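Local coordinates for blue-light-activated histidine kinase 2 (Erythrobacter litoralis HTCC2594, PDB 4R39), which transfers phosphate from ATP to protein histidine, probably its own, as a blue-light-sensing kinase involved in increased bacterial virulence upon exposure to light, at residues H28-H33 / P119-G124; Q151-V156 / T165-G170. All coordinates share one frame; numbering follows the deposited sequence.

Interaction 1 (H28-H33 / P119-G124); sequences HRVKNH and PVETAG
The irregular backbone of Arg29–Lys31 passes over the first turn of helix 120-140, coming nearest where the CA atoms of Val30 and Glu121 stand 5.8 Å apart. Glu121 and Val120 carry the helix side of the contact. With CG turned anti to its own carbonyl carbon (chi1 -82°) and the rest of the chain extended, Glu121 rises from the helix and runs obliquely past Val30, its CG packing against CG1 of that valine at 3.8 Å. The carboxylate then reaches the backbone beyond: Glu121 OE2 lies 3.6 Å from Val30 CA, and 3.2 Å from Lys31 N at an angle too poor for a hydrogen bond. This buried carboxylate forms salt bridges to Arg125 at OE1 and Arg229 at OE2, which probably favour its ionised form, although the carboxylate of Glu228 also lies close to OE1. Lys31 lays only the root of its side chain on Glu121 OE2, CB at 3.6 Å, while its amine leads off elsewhere. In this construct, the C-terminal histidine kinase part of the photoreceptor, the loop belongs to the histidine-bearing region: His28, the predicted autophosphorylation site, is unmodified here, whereas helix 120-140 belongs to the ATP-binding Bergerat fold. At the other end of the contact Arg29, bent at chi2 and chi3, crosses Val120 at about a right angle and brings NH2 to 3.7 Å from Val120 CG2. Val120 also meets Val30, CG1 to CG1 at 4.4 Å, and both Arg29 and Val120 lean on Met72 of helix 58-75 and on Ile84.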
loop_
_atom_site.group_PDB
_atom_site.type_symbol
_atom_site.label_atom_id
_atom_site.label_comp_id
_atom_site.label_asym_id
_atom_site.label_seq_id
_atom_site.Cartn_x
_atom_site.Cartn_y
_atom_site.Cartn_z
ATOM N N HIS A 28 -15.284 8.793 1.951
ATOM C CA HIS A 28 -15.783 10.080 2.418
ATOM C C HIS A 28 -14.915 10.689 3.522
ATOM O O HIS A 28 -15.203 11.788 3.990
ATOM C CB HIS A 28 -17.239 9.946 2.875
ATOM C CG HIS A 28 -18.180 9.565 1.774
ATOM N ND1 HIS A 28 -19.293 8.778 1.980
ATOM C CD2 HIS A 28 -18.171 9.862 0.452
ATOM C CE1 HIS A 28 -19.928 8.607 0.834
ATOM N NE2 HIS A 28 -19.268 9.255 -0.110
ATOM N N ARG A 29 -13.856 9.986 3.927
ATOM C CA ARG A 29 -12.873 10.547 4.862
ATOM C C ARG A 29 -11.576 10.941 4.142
ATOM O O ARG A 29 -10.649 11.434 4.780
ATOM C CB ARG A 29 -12.522 9.569 5.999
ATOM C CG ARG A 29 -13.692 8.846 6.677
ATOM C CD ARG A 29 -14.060 9.395 8.068
ATOM N NE ARG A 29 -12.931 9.556 8.992
ATOM C CZ ARG A 29 -12.650 8.758 10.022
ATOM N NH1 ARG A 29 -13.398 7.693 10.294
ATOM N NH2 ARG A 29 -11.604 9.023 10.795
ATOM N N VAL A 30 -11.506 10.724 2.827
ATOM C CA VAL A 30 -10.287 11.020 2.057
ATOM C C VAL A 30 -10.575 11.878 0.821
ATOM O O VAL A 30 -11.729 12.190 0.541
ATOM C CB VAL A 30 -9.560 9.726 1.635
ATOM C CG1 VAL A 30 -9.140 8.940 2.865
ATOM C CG2 VAL A 30 -10.446 8.876 0.737
ATOM N N LYS A 31 -9.527 12.254 0.088
ATOM C CA LYS A 31 -9.657 13.245 -0.983
ATOM C C LYS A 31 -8.632 13.103 -2.112
ATOM O O LYS A 31 -7.694 12.312 -2.022
ATOM C CB LYS A 31 -9.556 14.653 -0.391
ATOM C CG LYS A 31 -10.763 15.057 0.436
ATOM C CD LYS A 31 -10.722 16.527 0.810
ATOM C CE LYS A 31 -11.984 16.942 1.553
ATOM N NZ LYS A 31 -13.196 16.885 0.694
ATOM N N ASN A 32 -8.830 13.894 -3.166
ATOM C CA ASN A 32 -7.928 13.934 -4.319
ATOM C C ASN A 32 -7.769 12.556 -4.977
ATOM O O ASN A 32 -8.728 11.790 -5.013
ATOM C CB ASN A 32 -6.580 14.550 -3.922
ATOM C CG ASN A 32 -6.686 16.035 -3.611
ATOM O OD1 ASN A 32 -7.782 16.562 -3.399
ATOM N ND2 ASN A 32 -5.547 16.718 -3.592
ATOM N N HIS A 33 -6.581 12.253 -5.503
ATOM C CA HIS A 33 -6.350 10.992 -6.209
ATOM C C HIS A 33 -6.800 9.791 -5.384
ATOM O O HIS A 33 -7.425 8.874 -5.906
ATOM C CB HIS A 33 -4.869 10.829 -6.569
ATOM C CG HIS A 33 -4.458 11.548 -7.817
ATOM N ND1 HIS A 33 -3.145 11.616 -8.234
ATOM C CD2 HIS A 33 -5.183 12.219 -8.744
ATOM C CE1 HIS A 33 -3.078 12.302 -9.360
ATOM N NE2 HIS A 33 -4.300 12.680 -9.692
ATOM N N PRO A 119 -2.332 10.116 10.316
ATOM C CA PRO A 119 -3.700 10.433 9.890
ATOM C C PRO A 119 -4.252 9.380 8.935
ATOM O O PRO A 119 -3.478 8.627 8.347
ATOM C CB PRO A 119 -3.542 11.776 9.169
ATOM C CG PRO A 119 -2.248 12.337 9.666
ATOM C CD PRO A 119 -1.374 11.156 9.906
ATOM N N VAL A 120 -5.573 9.336 8.783
ATOM C CA VAL A 120 -6.213 8.346 7.919
ATOM C C VAL A 120 -5.678 8.404 6.493
ATOM O O VAL A 120 -5.323 7.377 5.918
ATOM C CB VAL A 120 -7.743 8.539 7.869
ATOM C CG1 VAL A 120 -8.382 7.506 6.945
ATOM C CG2 VAL A 120 -8.339 8.439 9.263
ATOM N N GLU A 121 -5.635 9.605 5.923
ATOM C CA GLU A 121 -5.183 9.779 4.548
ATOM C C GLU A 121 -3.760 9.281 4.364
ATOM O O GLU A 121 -3.426 8.694 3.341
ATOM C CB GLU A 121 -5.252 11.248 4.138
ATOM C CG GLU A 121 -6.636 11.707 3.704
ATOM C CD GLU A 121 -6.594 12.835 2.691
ATOM O OE1 GLU A 121 -5.499 13.129 2.164
ATOM O OE2 GLU A 121 -7.662 13.425 2.412
ATOM N N THR A 122 -2.919 9.525 5.359
ATOM C CA THR A 122 -1.528 9.120 5.284
ATOM C C THR A 122 -1.429 7.599 5.273
ATOM O O THR A 122 -0.645 7.024 4.515
ATOM C CB THR A 122 -0.729 9.687 6.470
ATOM O OG1 THR A 122 -0.861 11.112 6.493
ATOM C CG2 THR A 122 0.744 9.321 6.356
ATOM N N ALA A 123 -2.228 6.953 6.115
ATOM C CA ALA A 123 -2.189 5.501 6.243
ATOM C C ALA A 123 -2.652 4.852 4.948
ATOM O O ALA A 123 -1.992 3.958 4.421
ATOM C CB ALA A 123 -3.060 5.049 7.407
ATOM N N GLY A 124 -3.792 5.311 4.443
ATOM C CA GLY A 124 -4.349 4.794 3.207
ATOM C C GLY A 124 -3.379 4.878 2.045
ATOM O O GLY A 124 -3.251 3.931 1.273
#

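Interaction 2 (Q151-V156 / T165-G170); sequences QLRSSV and TVEDDG. With ANP (phosphoaminophosphonic acid-adenylate ester), chain F.
Glu167 OE1 is gripped by two side chains of the neighbouring strand: Arg153 NH2 at 3.1 Å, in a salt bridge, and Gln151 NE2 at 3.3 Å, in a straight but weak hydrogen bond. The arginine offers the edge of its guanidinium, yet it meets OE1 from above the carboxylate, the two planes being 80° apart. Gln151 lies alongside Glu167 and points the same way, its amide plane only 29° from the carboxylate, while its OE1 is taken by Asn110 on the adjacent strand. A bend at chi3 (-128°) turns the Arg153 guanidinium across toward the glutamate and sets NH1 3.5 Å from Thr165 CG2; the hydroxyl of that threonine bonds instead to Asn213. Beneath these side chains, Gln151 with Glu167 and Arg153 with Thr165 form antiparallel hydrogen-bonded pairs, each joined by two backbone bonds, among them Arg153 N to Thr165 O at 2.9 Å. This is the beta hairpin 148-156/161-168, the second and third strands across the five-stranded mixed sheet of the Bergerat ATP-binding fold. Leu152 and Val166, a non-hydrogen-bonded pair, project from the opposite face, where CD1 of the leucine touches CG2 of the valine at 3.7 Å and both pack on helix 120-140, against Val130 and Val133 respectively. Past the paired residues, the second strand runs into the nucleotide pocket. There Asp168 OD2 accepts a hydrogen bond from the adenine amino group, N6 of the bound ATP analogue, at 2.8 Å, and Ala137 and Ala141 lie against the aspartate. Asp168 and Gly170 fit the start of the DxGxG pattern of the G1 box, whose aspartate reads the adenine amine.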
loop_
_atom_site.group_PDB
_atom_site.type_symbol
_atom_site.label_atom_id
_atom_site.label_comp_id
_atom_site.label_asym_id
_atom_site.label_seq_id
_atom_site.Cartn_x
_atom_site.Cartn_y
_atom_site.Cartn_z
ATOM N N GLN A 151 12.032 -8.258 2.209
ATOM C CA GLN A 151 12.027 -7.579 3.493
ATOM C C GLN A 151 11.237 -6.288 3.393
ATOM O O GLN A 151 11.512 -5.452 2.544
ATOM C CB GLN A 151 13.456 -7.295 3.951
ATOM C CG GLN A 151 14.352 -8.523 3.901
ATOM C CD GLN A 151 15.435 -8.503 4.962
ATOM O OE1 GLN A 151 15.352 -9.222 5.964
ATOM N NE2 GLN A 151 16.465 -7.689 4.743
ATOM N N LEU A 152 10.236 -6.154 4.256
ATOM C CA LEU A 152 9.497 -4.911 4.404
ATOM C C LEU A 152 9.943 -4.234 5.695
ATOM O O LEU A 152 9.911 -4.847 6.757
ATOM C CB LEU A 152 7.990 -5.188 4.427
ATOM C CG LEU A 152 7.062 -4.041 4.841
ATOM C CD1 LEU A 152 7.121 -2.902 3.842
ATOM C CD2 LEU A 152 5.631 -4.543 4.997
ATOM N N ARG A 153 10.379 -2.983 5.592
ATOM C CA ARG A 153 10.747 -2.184 6.759
ATOM C C ARG A 153 9.979 -0.877 6.752
ATOM O O ARG A 153 9.707 -0.309 5.698
ATOM C CB ARG A 153 12.238 -1.851 6.761
ATOM C CG ARG A 153 13.132 -2.891 7.388
ATOM C CD ARG A 153 14.598 -2.531 7.195
ATOM N NE ARG A 153 15.336 -3.651 6.616
ATOM C CZ ARG A 153 15.781 -3.709 5.363
ATOM N NH1 ARG A 153 15.598 -2.699 4.518
ATOM N NH2 ARG A 153 16.434 -4.790 4.953
ATOM N N SER A 154 9.634 -0.410 7.942
ATOM C CA SER A 154 8.997 0.882 8.116
ATOM C C SER A 154 9.627 1.508 9.346
ATOM O O SER A 154 9.327 1.110 10.474
ATOM C CB SER A 154 7.488 0.709 8.293
ATOM O OG SER A 154 6.826 1.958 8.358
ATOM N N SER A 155 10.517 2.473 9.122
ATOM C CA SER A 155 11.337 3.038 10.191
ATOM C C SER A 155 11.121 4.529 10.348
ATOM O O SER A 155 11.224 5.284 9.383
ATOM C CB SER A 155 12.819 2.811 9.896
ATOM O OG SER A 155 13.086 1.448 9.624
ATOM N N VAL A 156 10.837 4.958 11.571
ATOM C CA VAL A 156 10.820 6.379 11.869
ATOM C C VAL A 156 12.246 6.818 12.154
ATOM O O VAL A 156 12.947 6.208 12.960
ATOM C CB VAL A 156 9.906 6.711 13.059
ATOM C CG1 VAL A 156 10.017 8.194 13.422
ATOM C CG2 VAL A 156 8.470 6.345 12.725
ATOM N N THR A 165 10.767 0.655 3.178
ATOM C CA THR A 165 11.611 -0.080 2.243
ATOM C C THR A 165 11.008 -1.436 1.905
ATOM O O THR A 165 10.474 -2.118 2.778
ATOM C CB THR A 165 13.015 -0.328 2.839
ATOM O OG1 THR A 165 13.633 0.924 3.149
ATOM C CG2 THR A 165 13.911 -1.105 1.862
ATOM N N VAL A 166 11.102 -1.818 0.635
ATOM C CA VAL A 166 10.805 -3.185 0.214
ATOM C C VAL A 166 11.986 -3.706 -0.597
ATOM O O VAL A 166 12.362 -3.118 -1.604
ATOM C CB VAL A 166 9.495 -3.268 -0.588
ATOM C CG1 VAL A 166 9.281 -4.680 -1.132
ATOM C CG2 VAL A 166 8.321 -2.853 0.291
ATOM N N GLU A 167 12.556 -4.815 -0.140
ATOM C CA GLU A 167 13.827 -5.333 -0.636
ATOM C C GLU A 167 13.671 -6.747 -1.204
ATOM O O GLU A 167 13.110 -7.605 -0.540
ATOM C CB GLU A 167 14.812 -5.399 0.535
ATOM C CG GLU A 167 15.905 -4.338 0.566
ATOM C CD GLU A 167 16.995 -4.658 1.581
ATOM O OE1 GLU A 167 17.022 -5.804 2.085
ATOM O OE2 GLU A 167 17.826 -3.767 1.872
ATOM N N ASP A 168 14.173 -6.988 -2.415
ATOM C CA ASP A 168 14.265 -8.341 -2.982
ATOM C C ASP A 168 15.708 -8.775 -3.102
ATOM O O ASP A 168 16.602 -7.938 -3.188
ATOM C CB ASP A 168 13.764 -8.387 -4.424
ATOM C CG ASP A 168 12.332 -8.031 -4.555
ATOM O OD1 ASP A 168 11.551 -8.455 -3.686
ATOM O OD2 ASP A 168 11.994 -7.339 -5.538
ATOM N N ASP A 169 15.921 -10.084 -3.176
ATOM C CA ASP A 169 17.193 -10.619 -3.644
ATOM C C ASP A 169 16.990 -11.356 -4.968
ATOM O O ASP A 169 17.851 -12.111 -5.418
ATOM C CB ASP A 169 17.813 -11.548 -2.601
ATOM C CG ASP A 169 17.044 -12.845 -2.430
ATOM O OD1 ASP A 169 15.876 -12.933 -2.869
ATOM O OD2 ASP A 169 17.615 -13.781 -1.832
ATOM N N GLY A 170 15.845 -11.110 -5.595
ATOM C CA GLY A 170 15.439 -11.866 -6.761
ATOM C C GLY A 170 15.895 -11.327 -8.100
ATOM O O GLY A 170 17.030 -10.889 -8.283
HETATM P PG ANP F . -0.544 -4.609 -11.486
HETATM O O1G ANP F . -1.535 -3.600 -11.960
HETATM O O2G ANP F . 0.508 -3.920 -10.539
HETATM O O3G ANP F . -1.307 -5.728 -10.671
HETATM P PB ANP F . 1.913 -5.123 -12.750
HETATM O O1B ANP F . 2.538 -5.980 -13.798
HETATM O O2B ANP F . 2.445 -5.583 -11.356
HETATM N N3B ANP F . 0.242 -5.289 -12.824
HETATM P PA ANP F . 3.376 -2.860 -12.166
HETATM O O1A ANP F . 3.109 -2.966 -10.715
HETATM O O2A ANP F . 3.413 -1.419 -12.686
HETATM O O3A ANP F . 2.270 -3.624 -13.020
HETATM O "O5'" ANP F . 4.729 -3.595 -12.488
HETATM C "C5'" ANP F . 5.428 -3.284 -13.703
HETATM C "C4'" ANP F . 6.305 -4.444 -14.102
HETATM O "O4'" ANP F . 7.594 -4.312 -13.468
HETATM C "C3'" ANP F . 5.816 -5.834 -13.709
HETATM O "O3'" ANP F . 4.912 -6.348 -14.679
HETATM C "C2'" ANP F . 7.115 -6.635 -13.666
HETATM O "O2'" ANP F . 7.473 -7.109 -14.958
HETATM C "C1'" ANP F . 8.129 -5.591 -13.177
HETATM N N9 ANP F . 8.417 -5.643 -11.748
HETATM C C8 ANP F . 7.822 -4.906 -10.756
HETATM N N7 ANP F . 8.291 -5.147 -9.557
HETATM C C5 ANP F . 9.265 -6.112 -9.773
HETATM C C6 ANP F . 10.137 -6.792 -8.902
HETATM N N6 ANP F . 10.168 -6.598 -7.581
HETATM N N1 ANP F . 10.989 -7.690 -9.442
HETATM C C2 ANP F . 10.963 -7.888 -10.764
HETATM N N3 ANP F . 10.188 -7.306 -11.682
HETATM C C4 ANP F . 9.355 -6.423 -11.119
#

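Overall arrangement
From the N terminus, the chain leaves helix 16-27 through the loop of interaction 1, continues through helices 32-48 and 58-75, and returns by way of strand 85-86, helix 87-102 and strand 107-113. Strand 117-118, which pairs with 85-86 in a small antiparallel sheet, then leads into helix 120-140. Interaction 1 thereby closes a long, mainly helical loop. Interaction 2 opens only after this loop has closed and spans a short hairpin, so the two are in series, neither nesting nor crossing. The centres of interactions 1 and 2 lie about 24 Å apart, on opposite sides of the chain's centre, with helix 120-140 common to both surroundings.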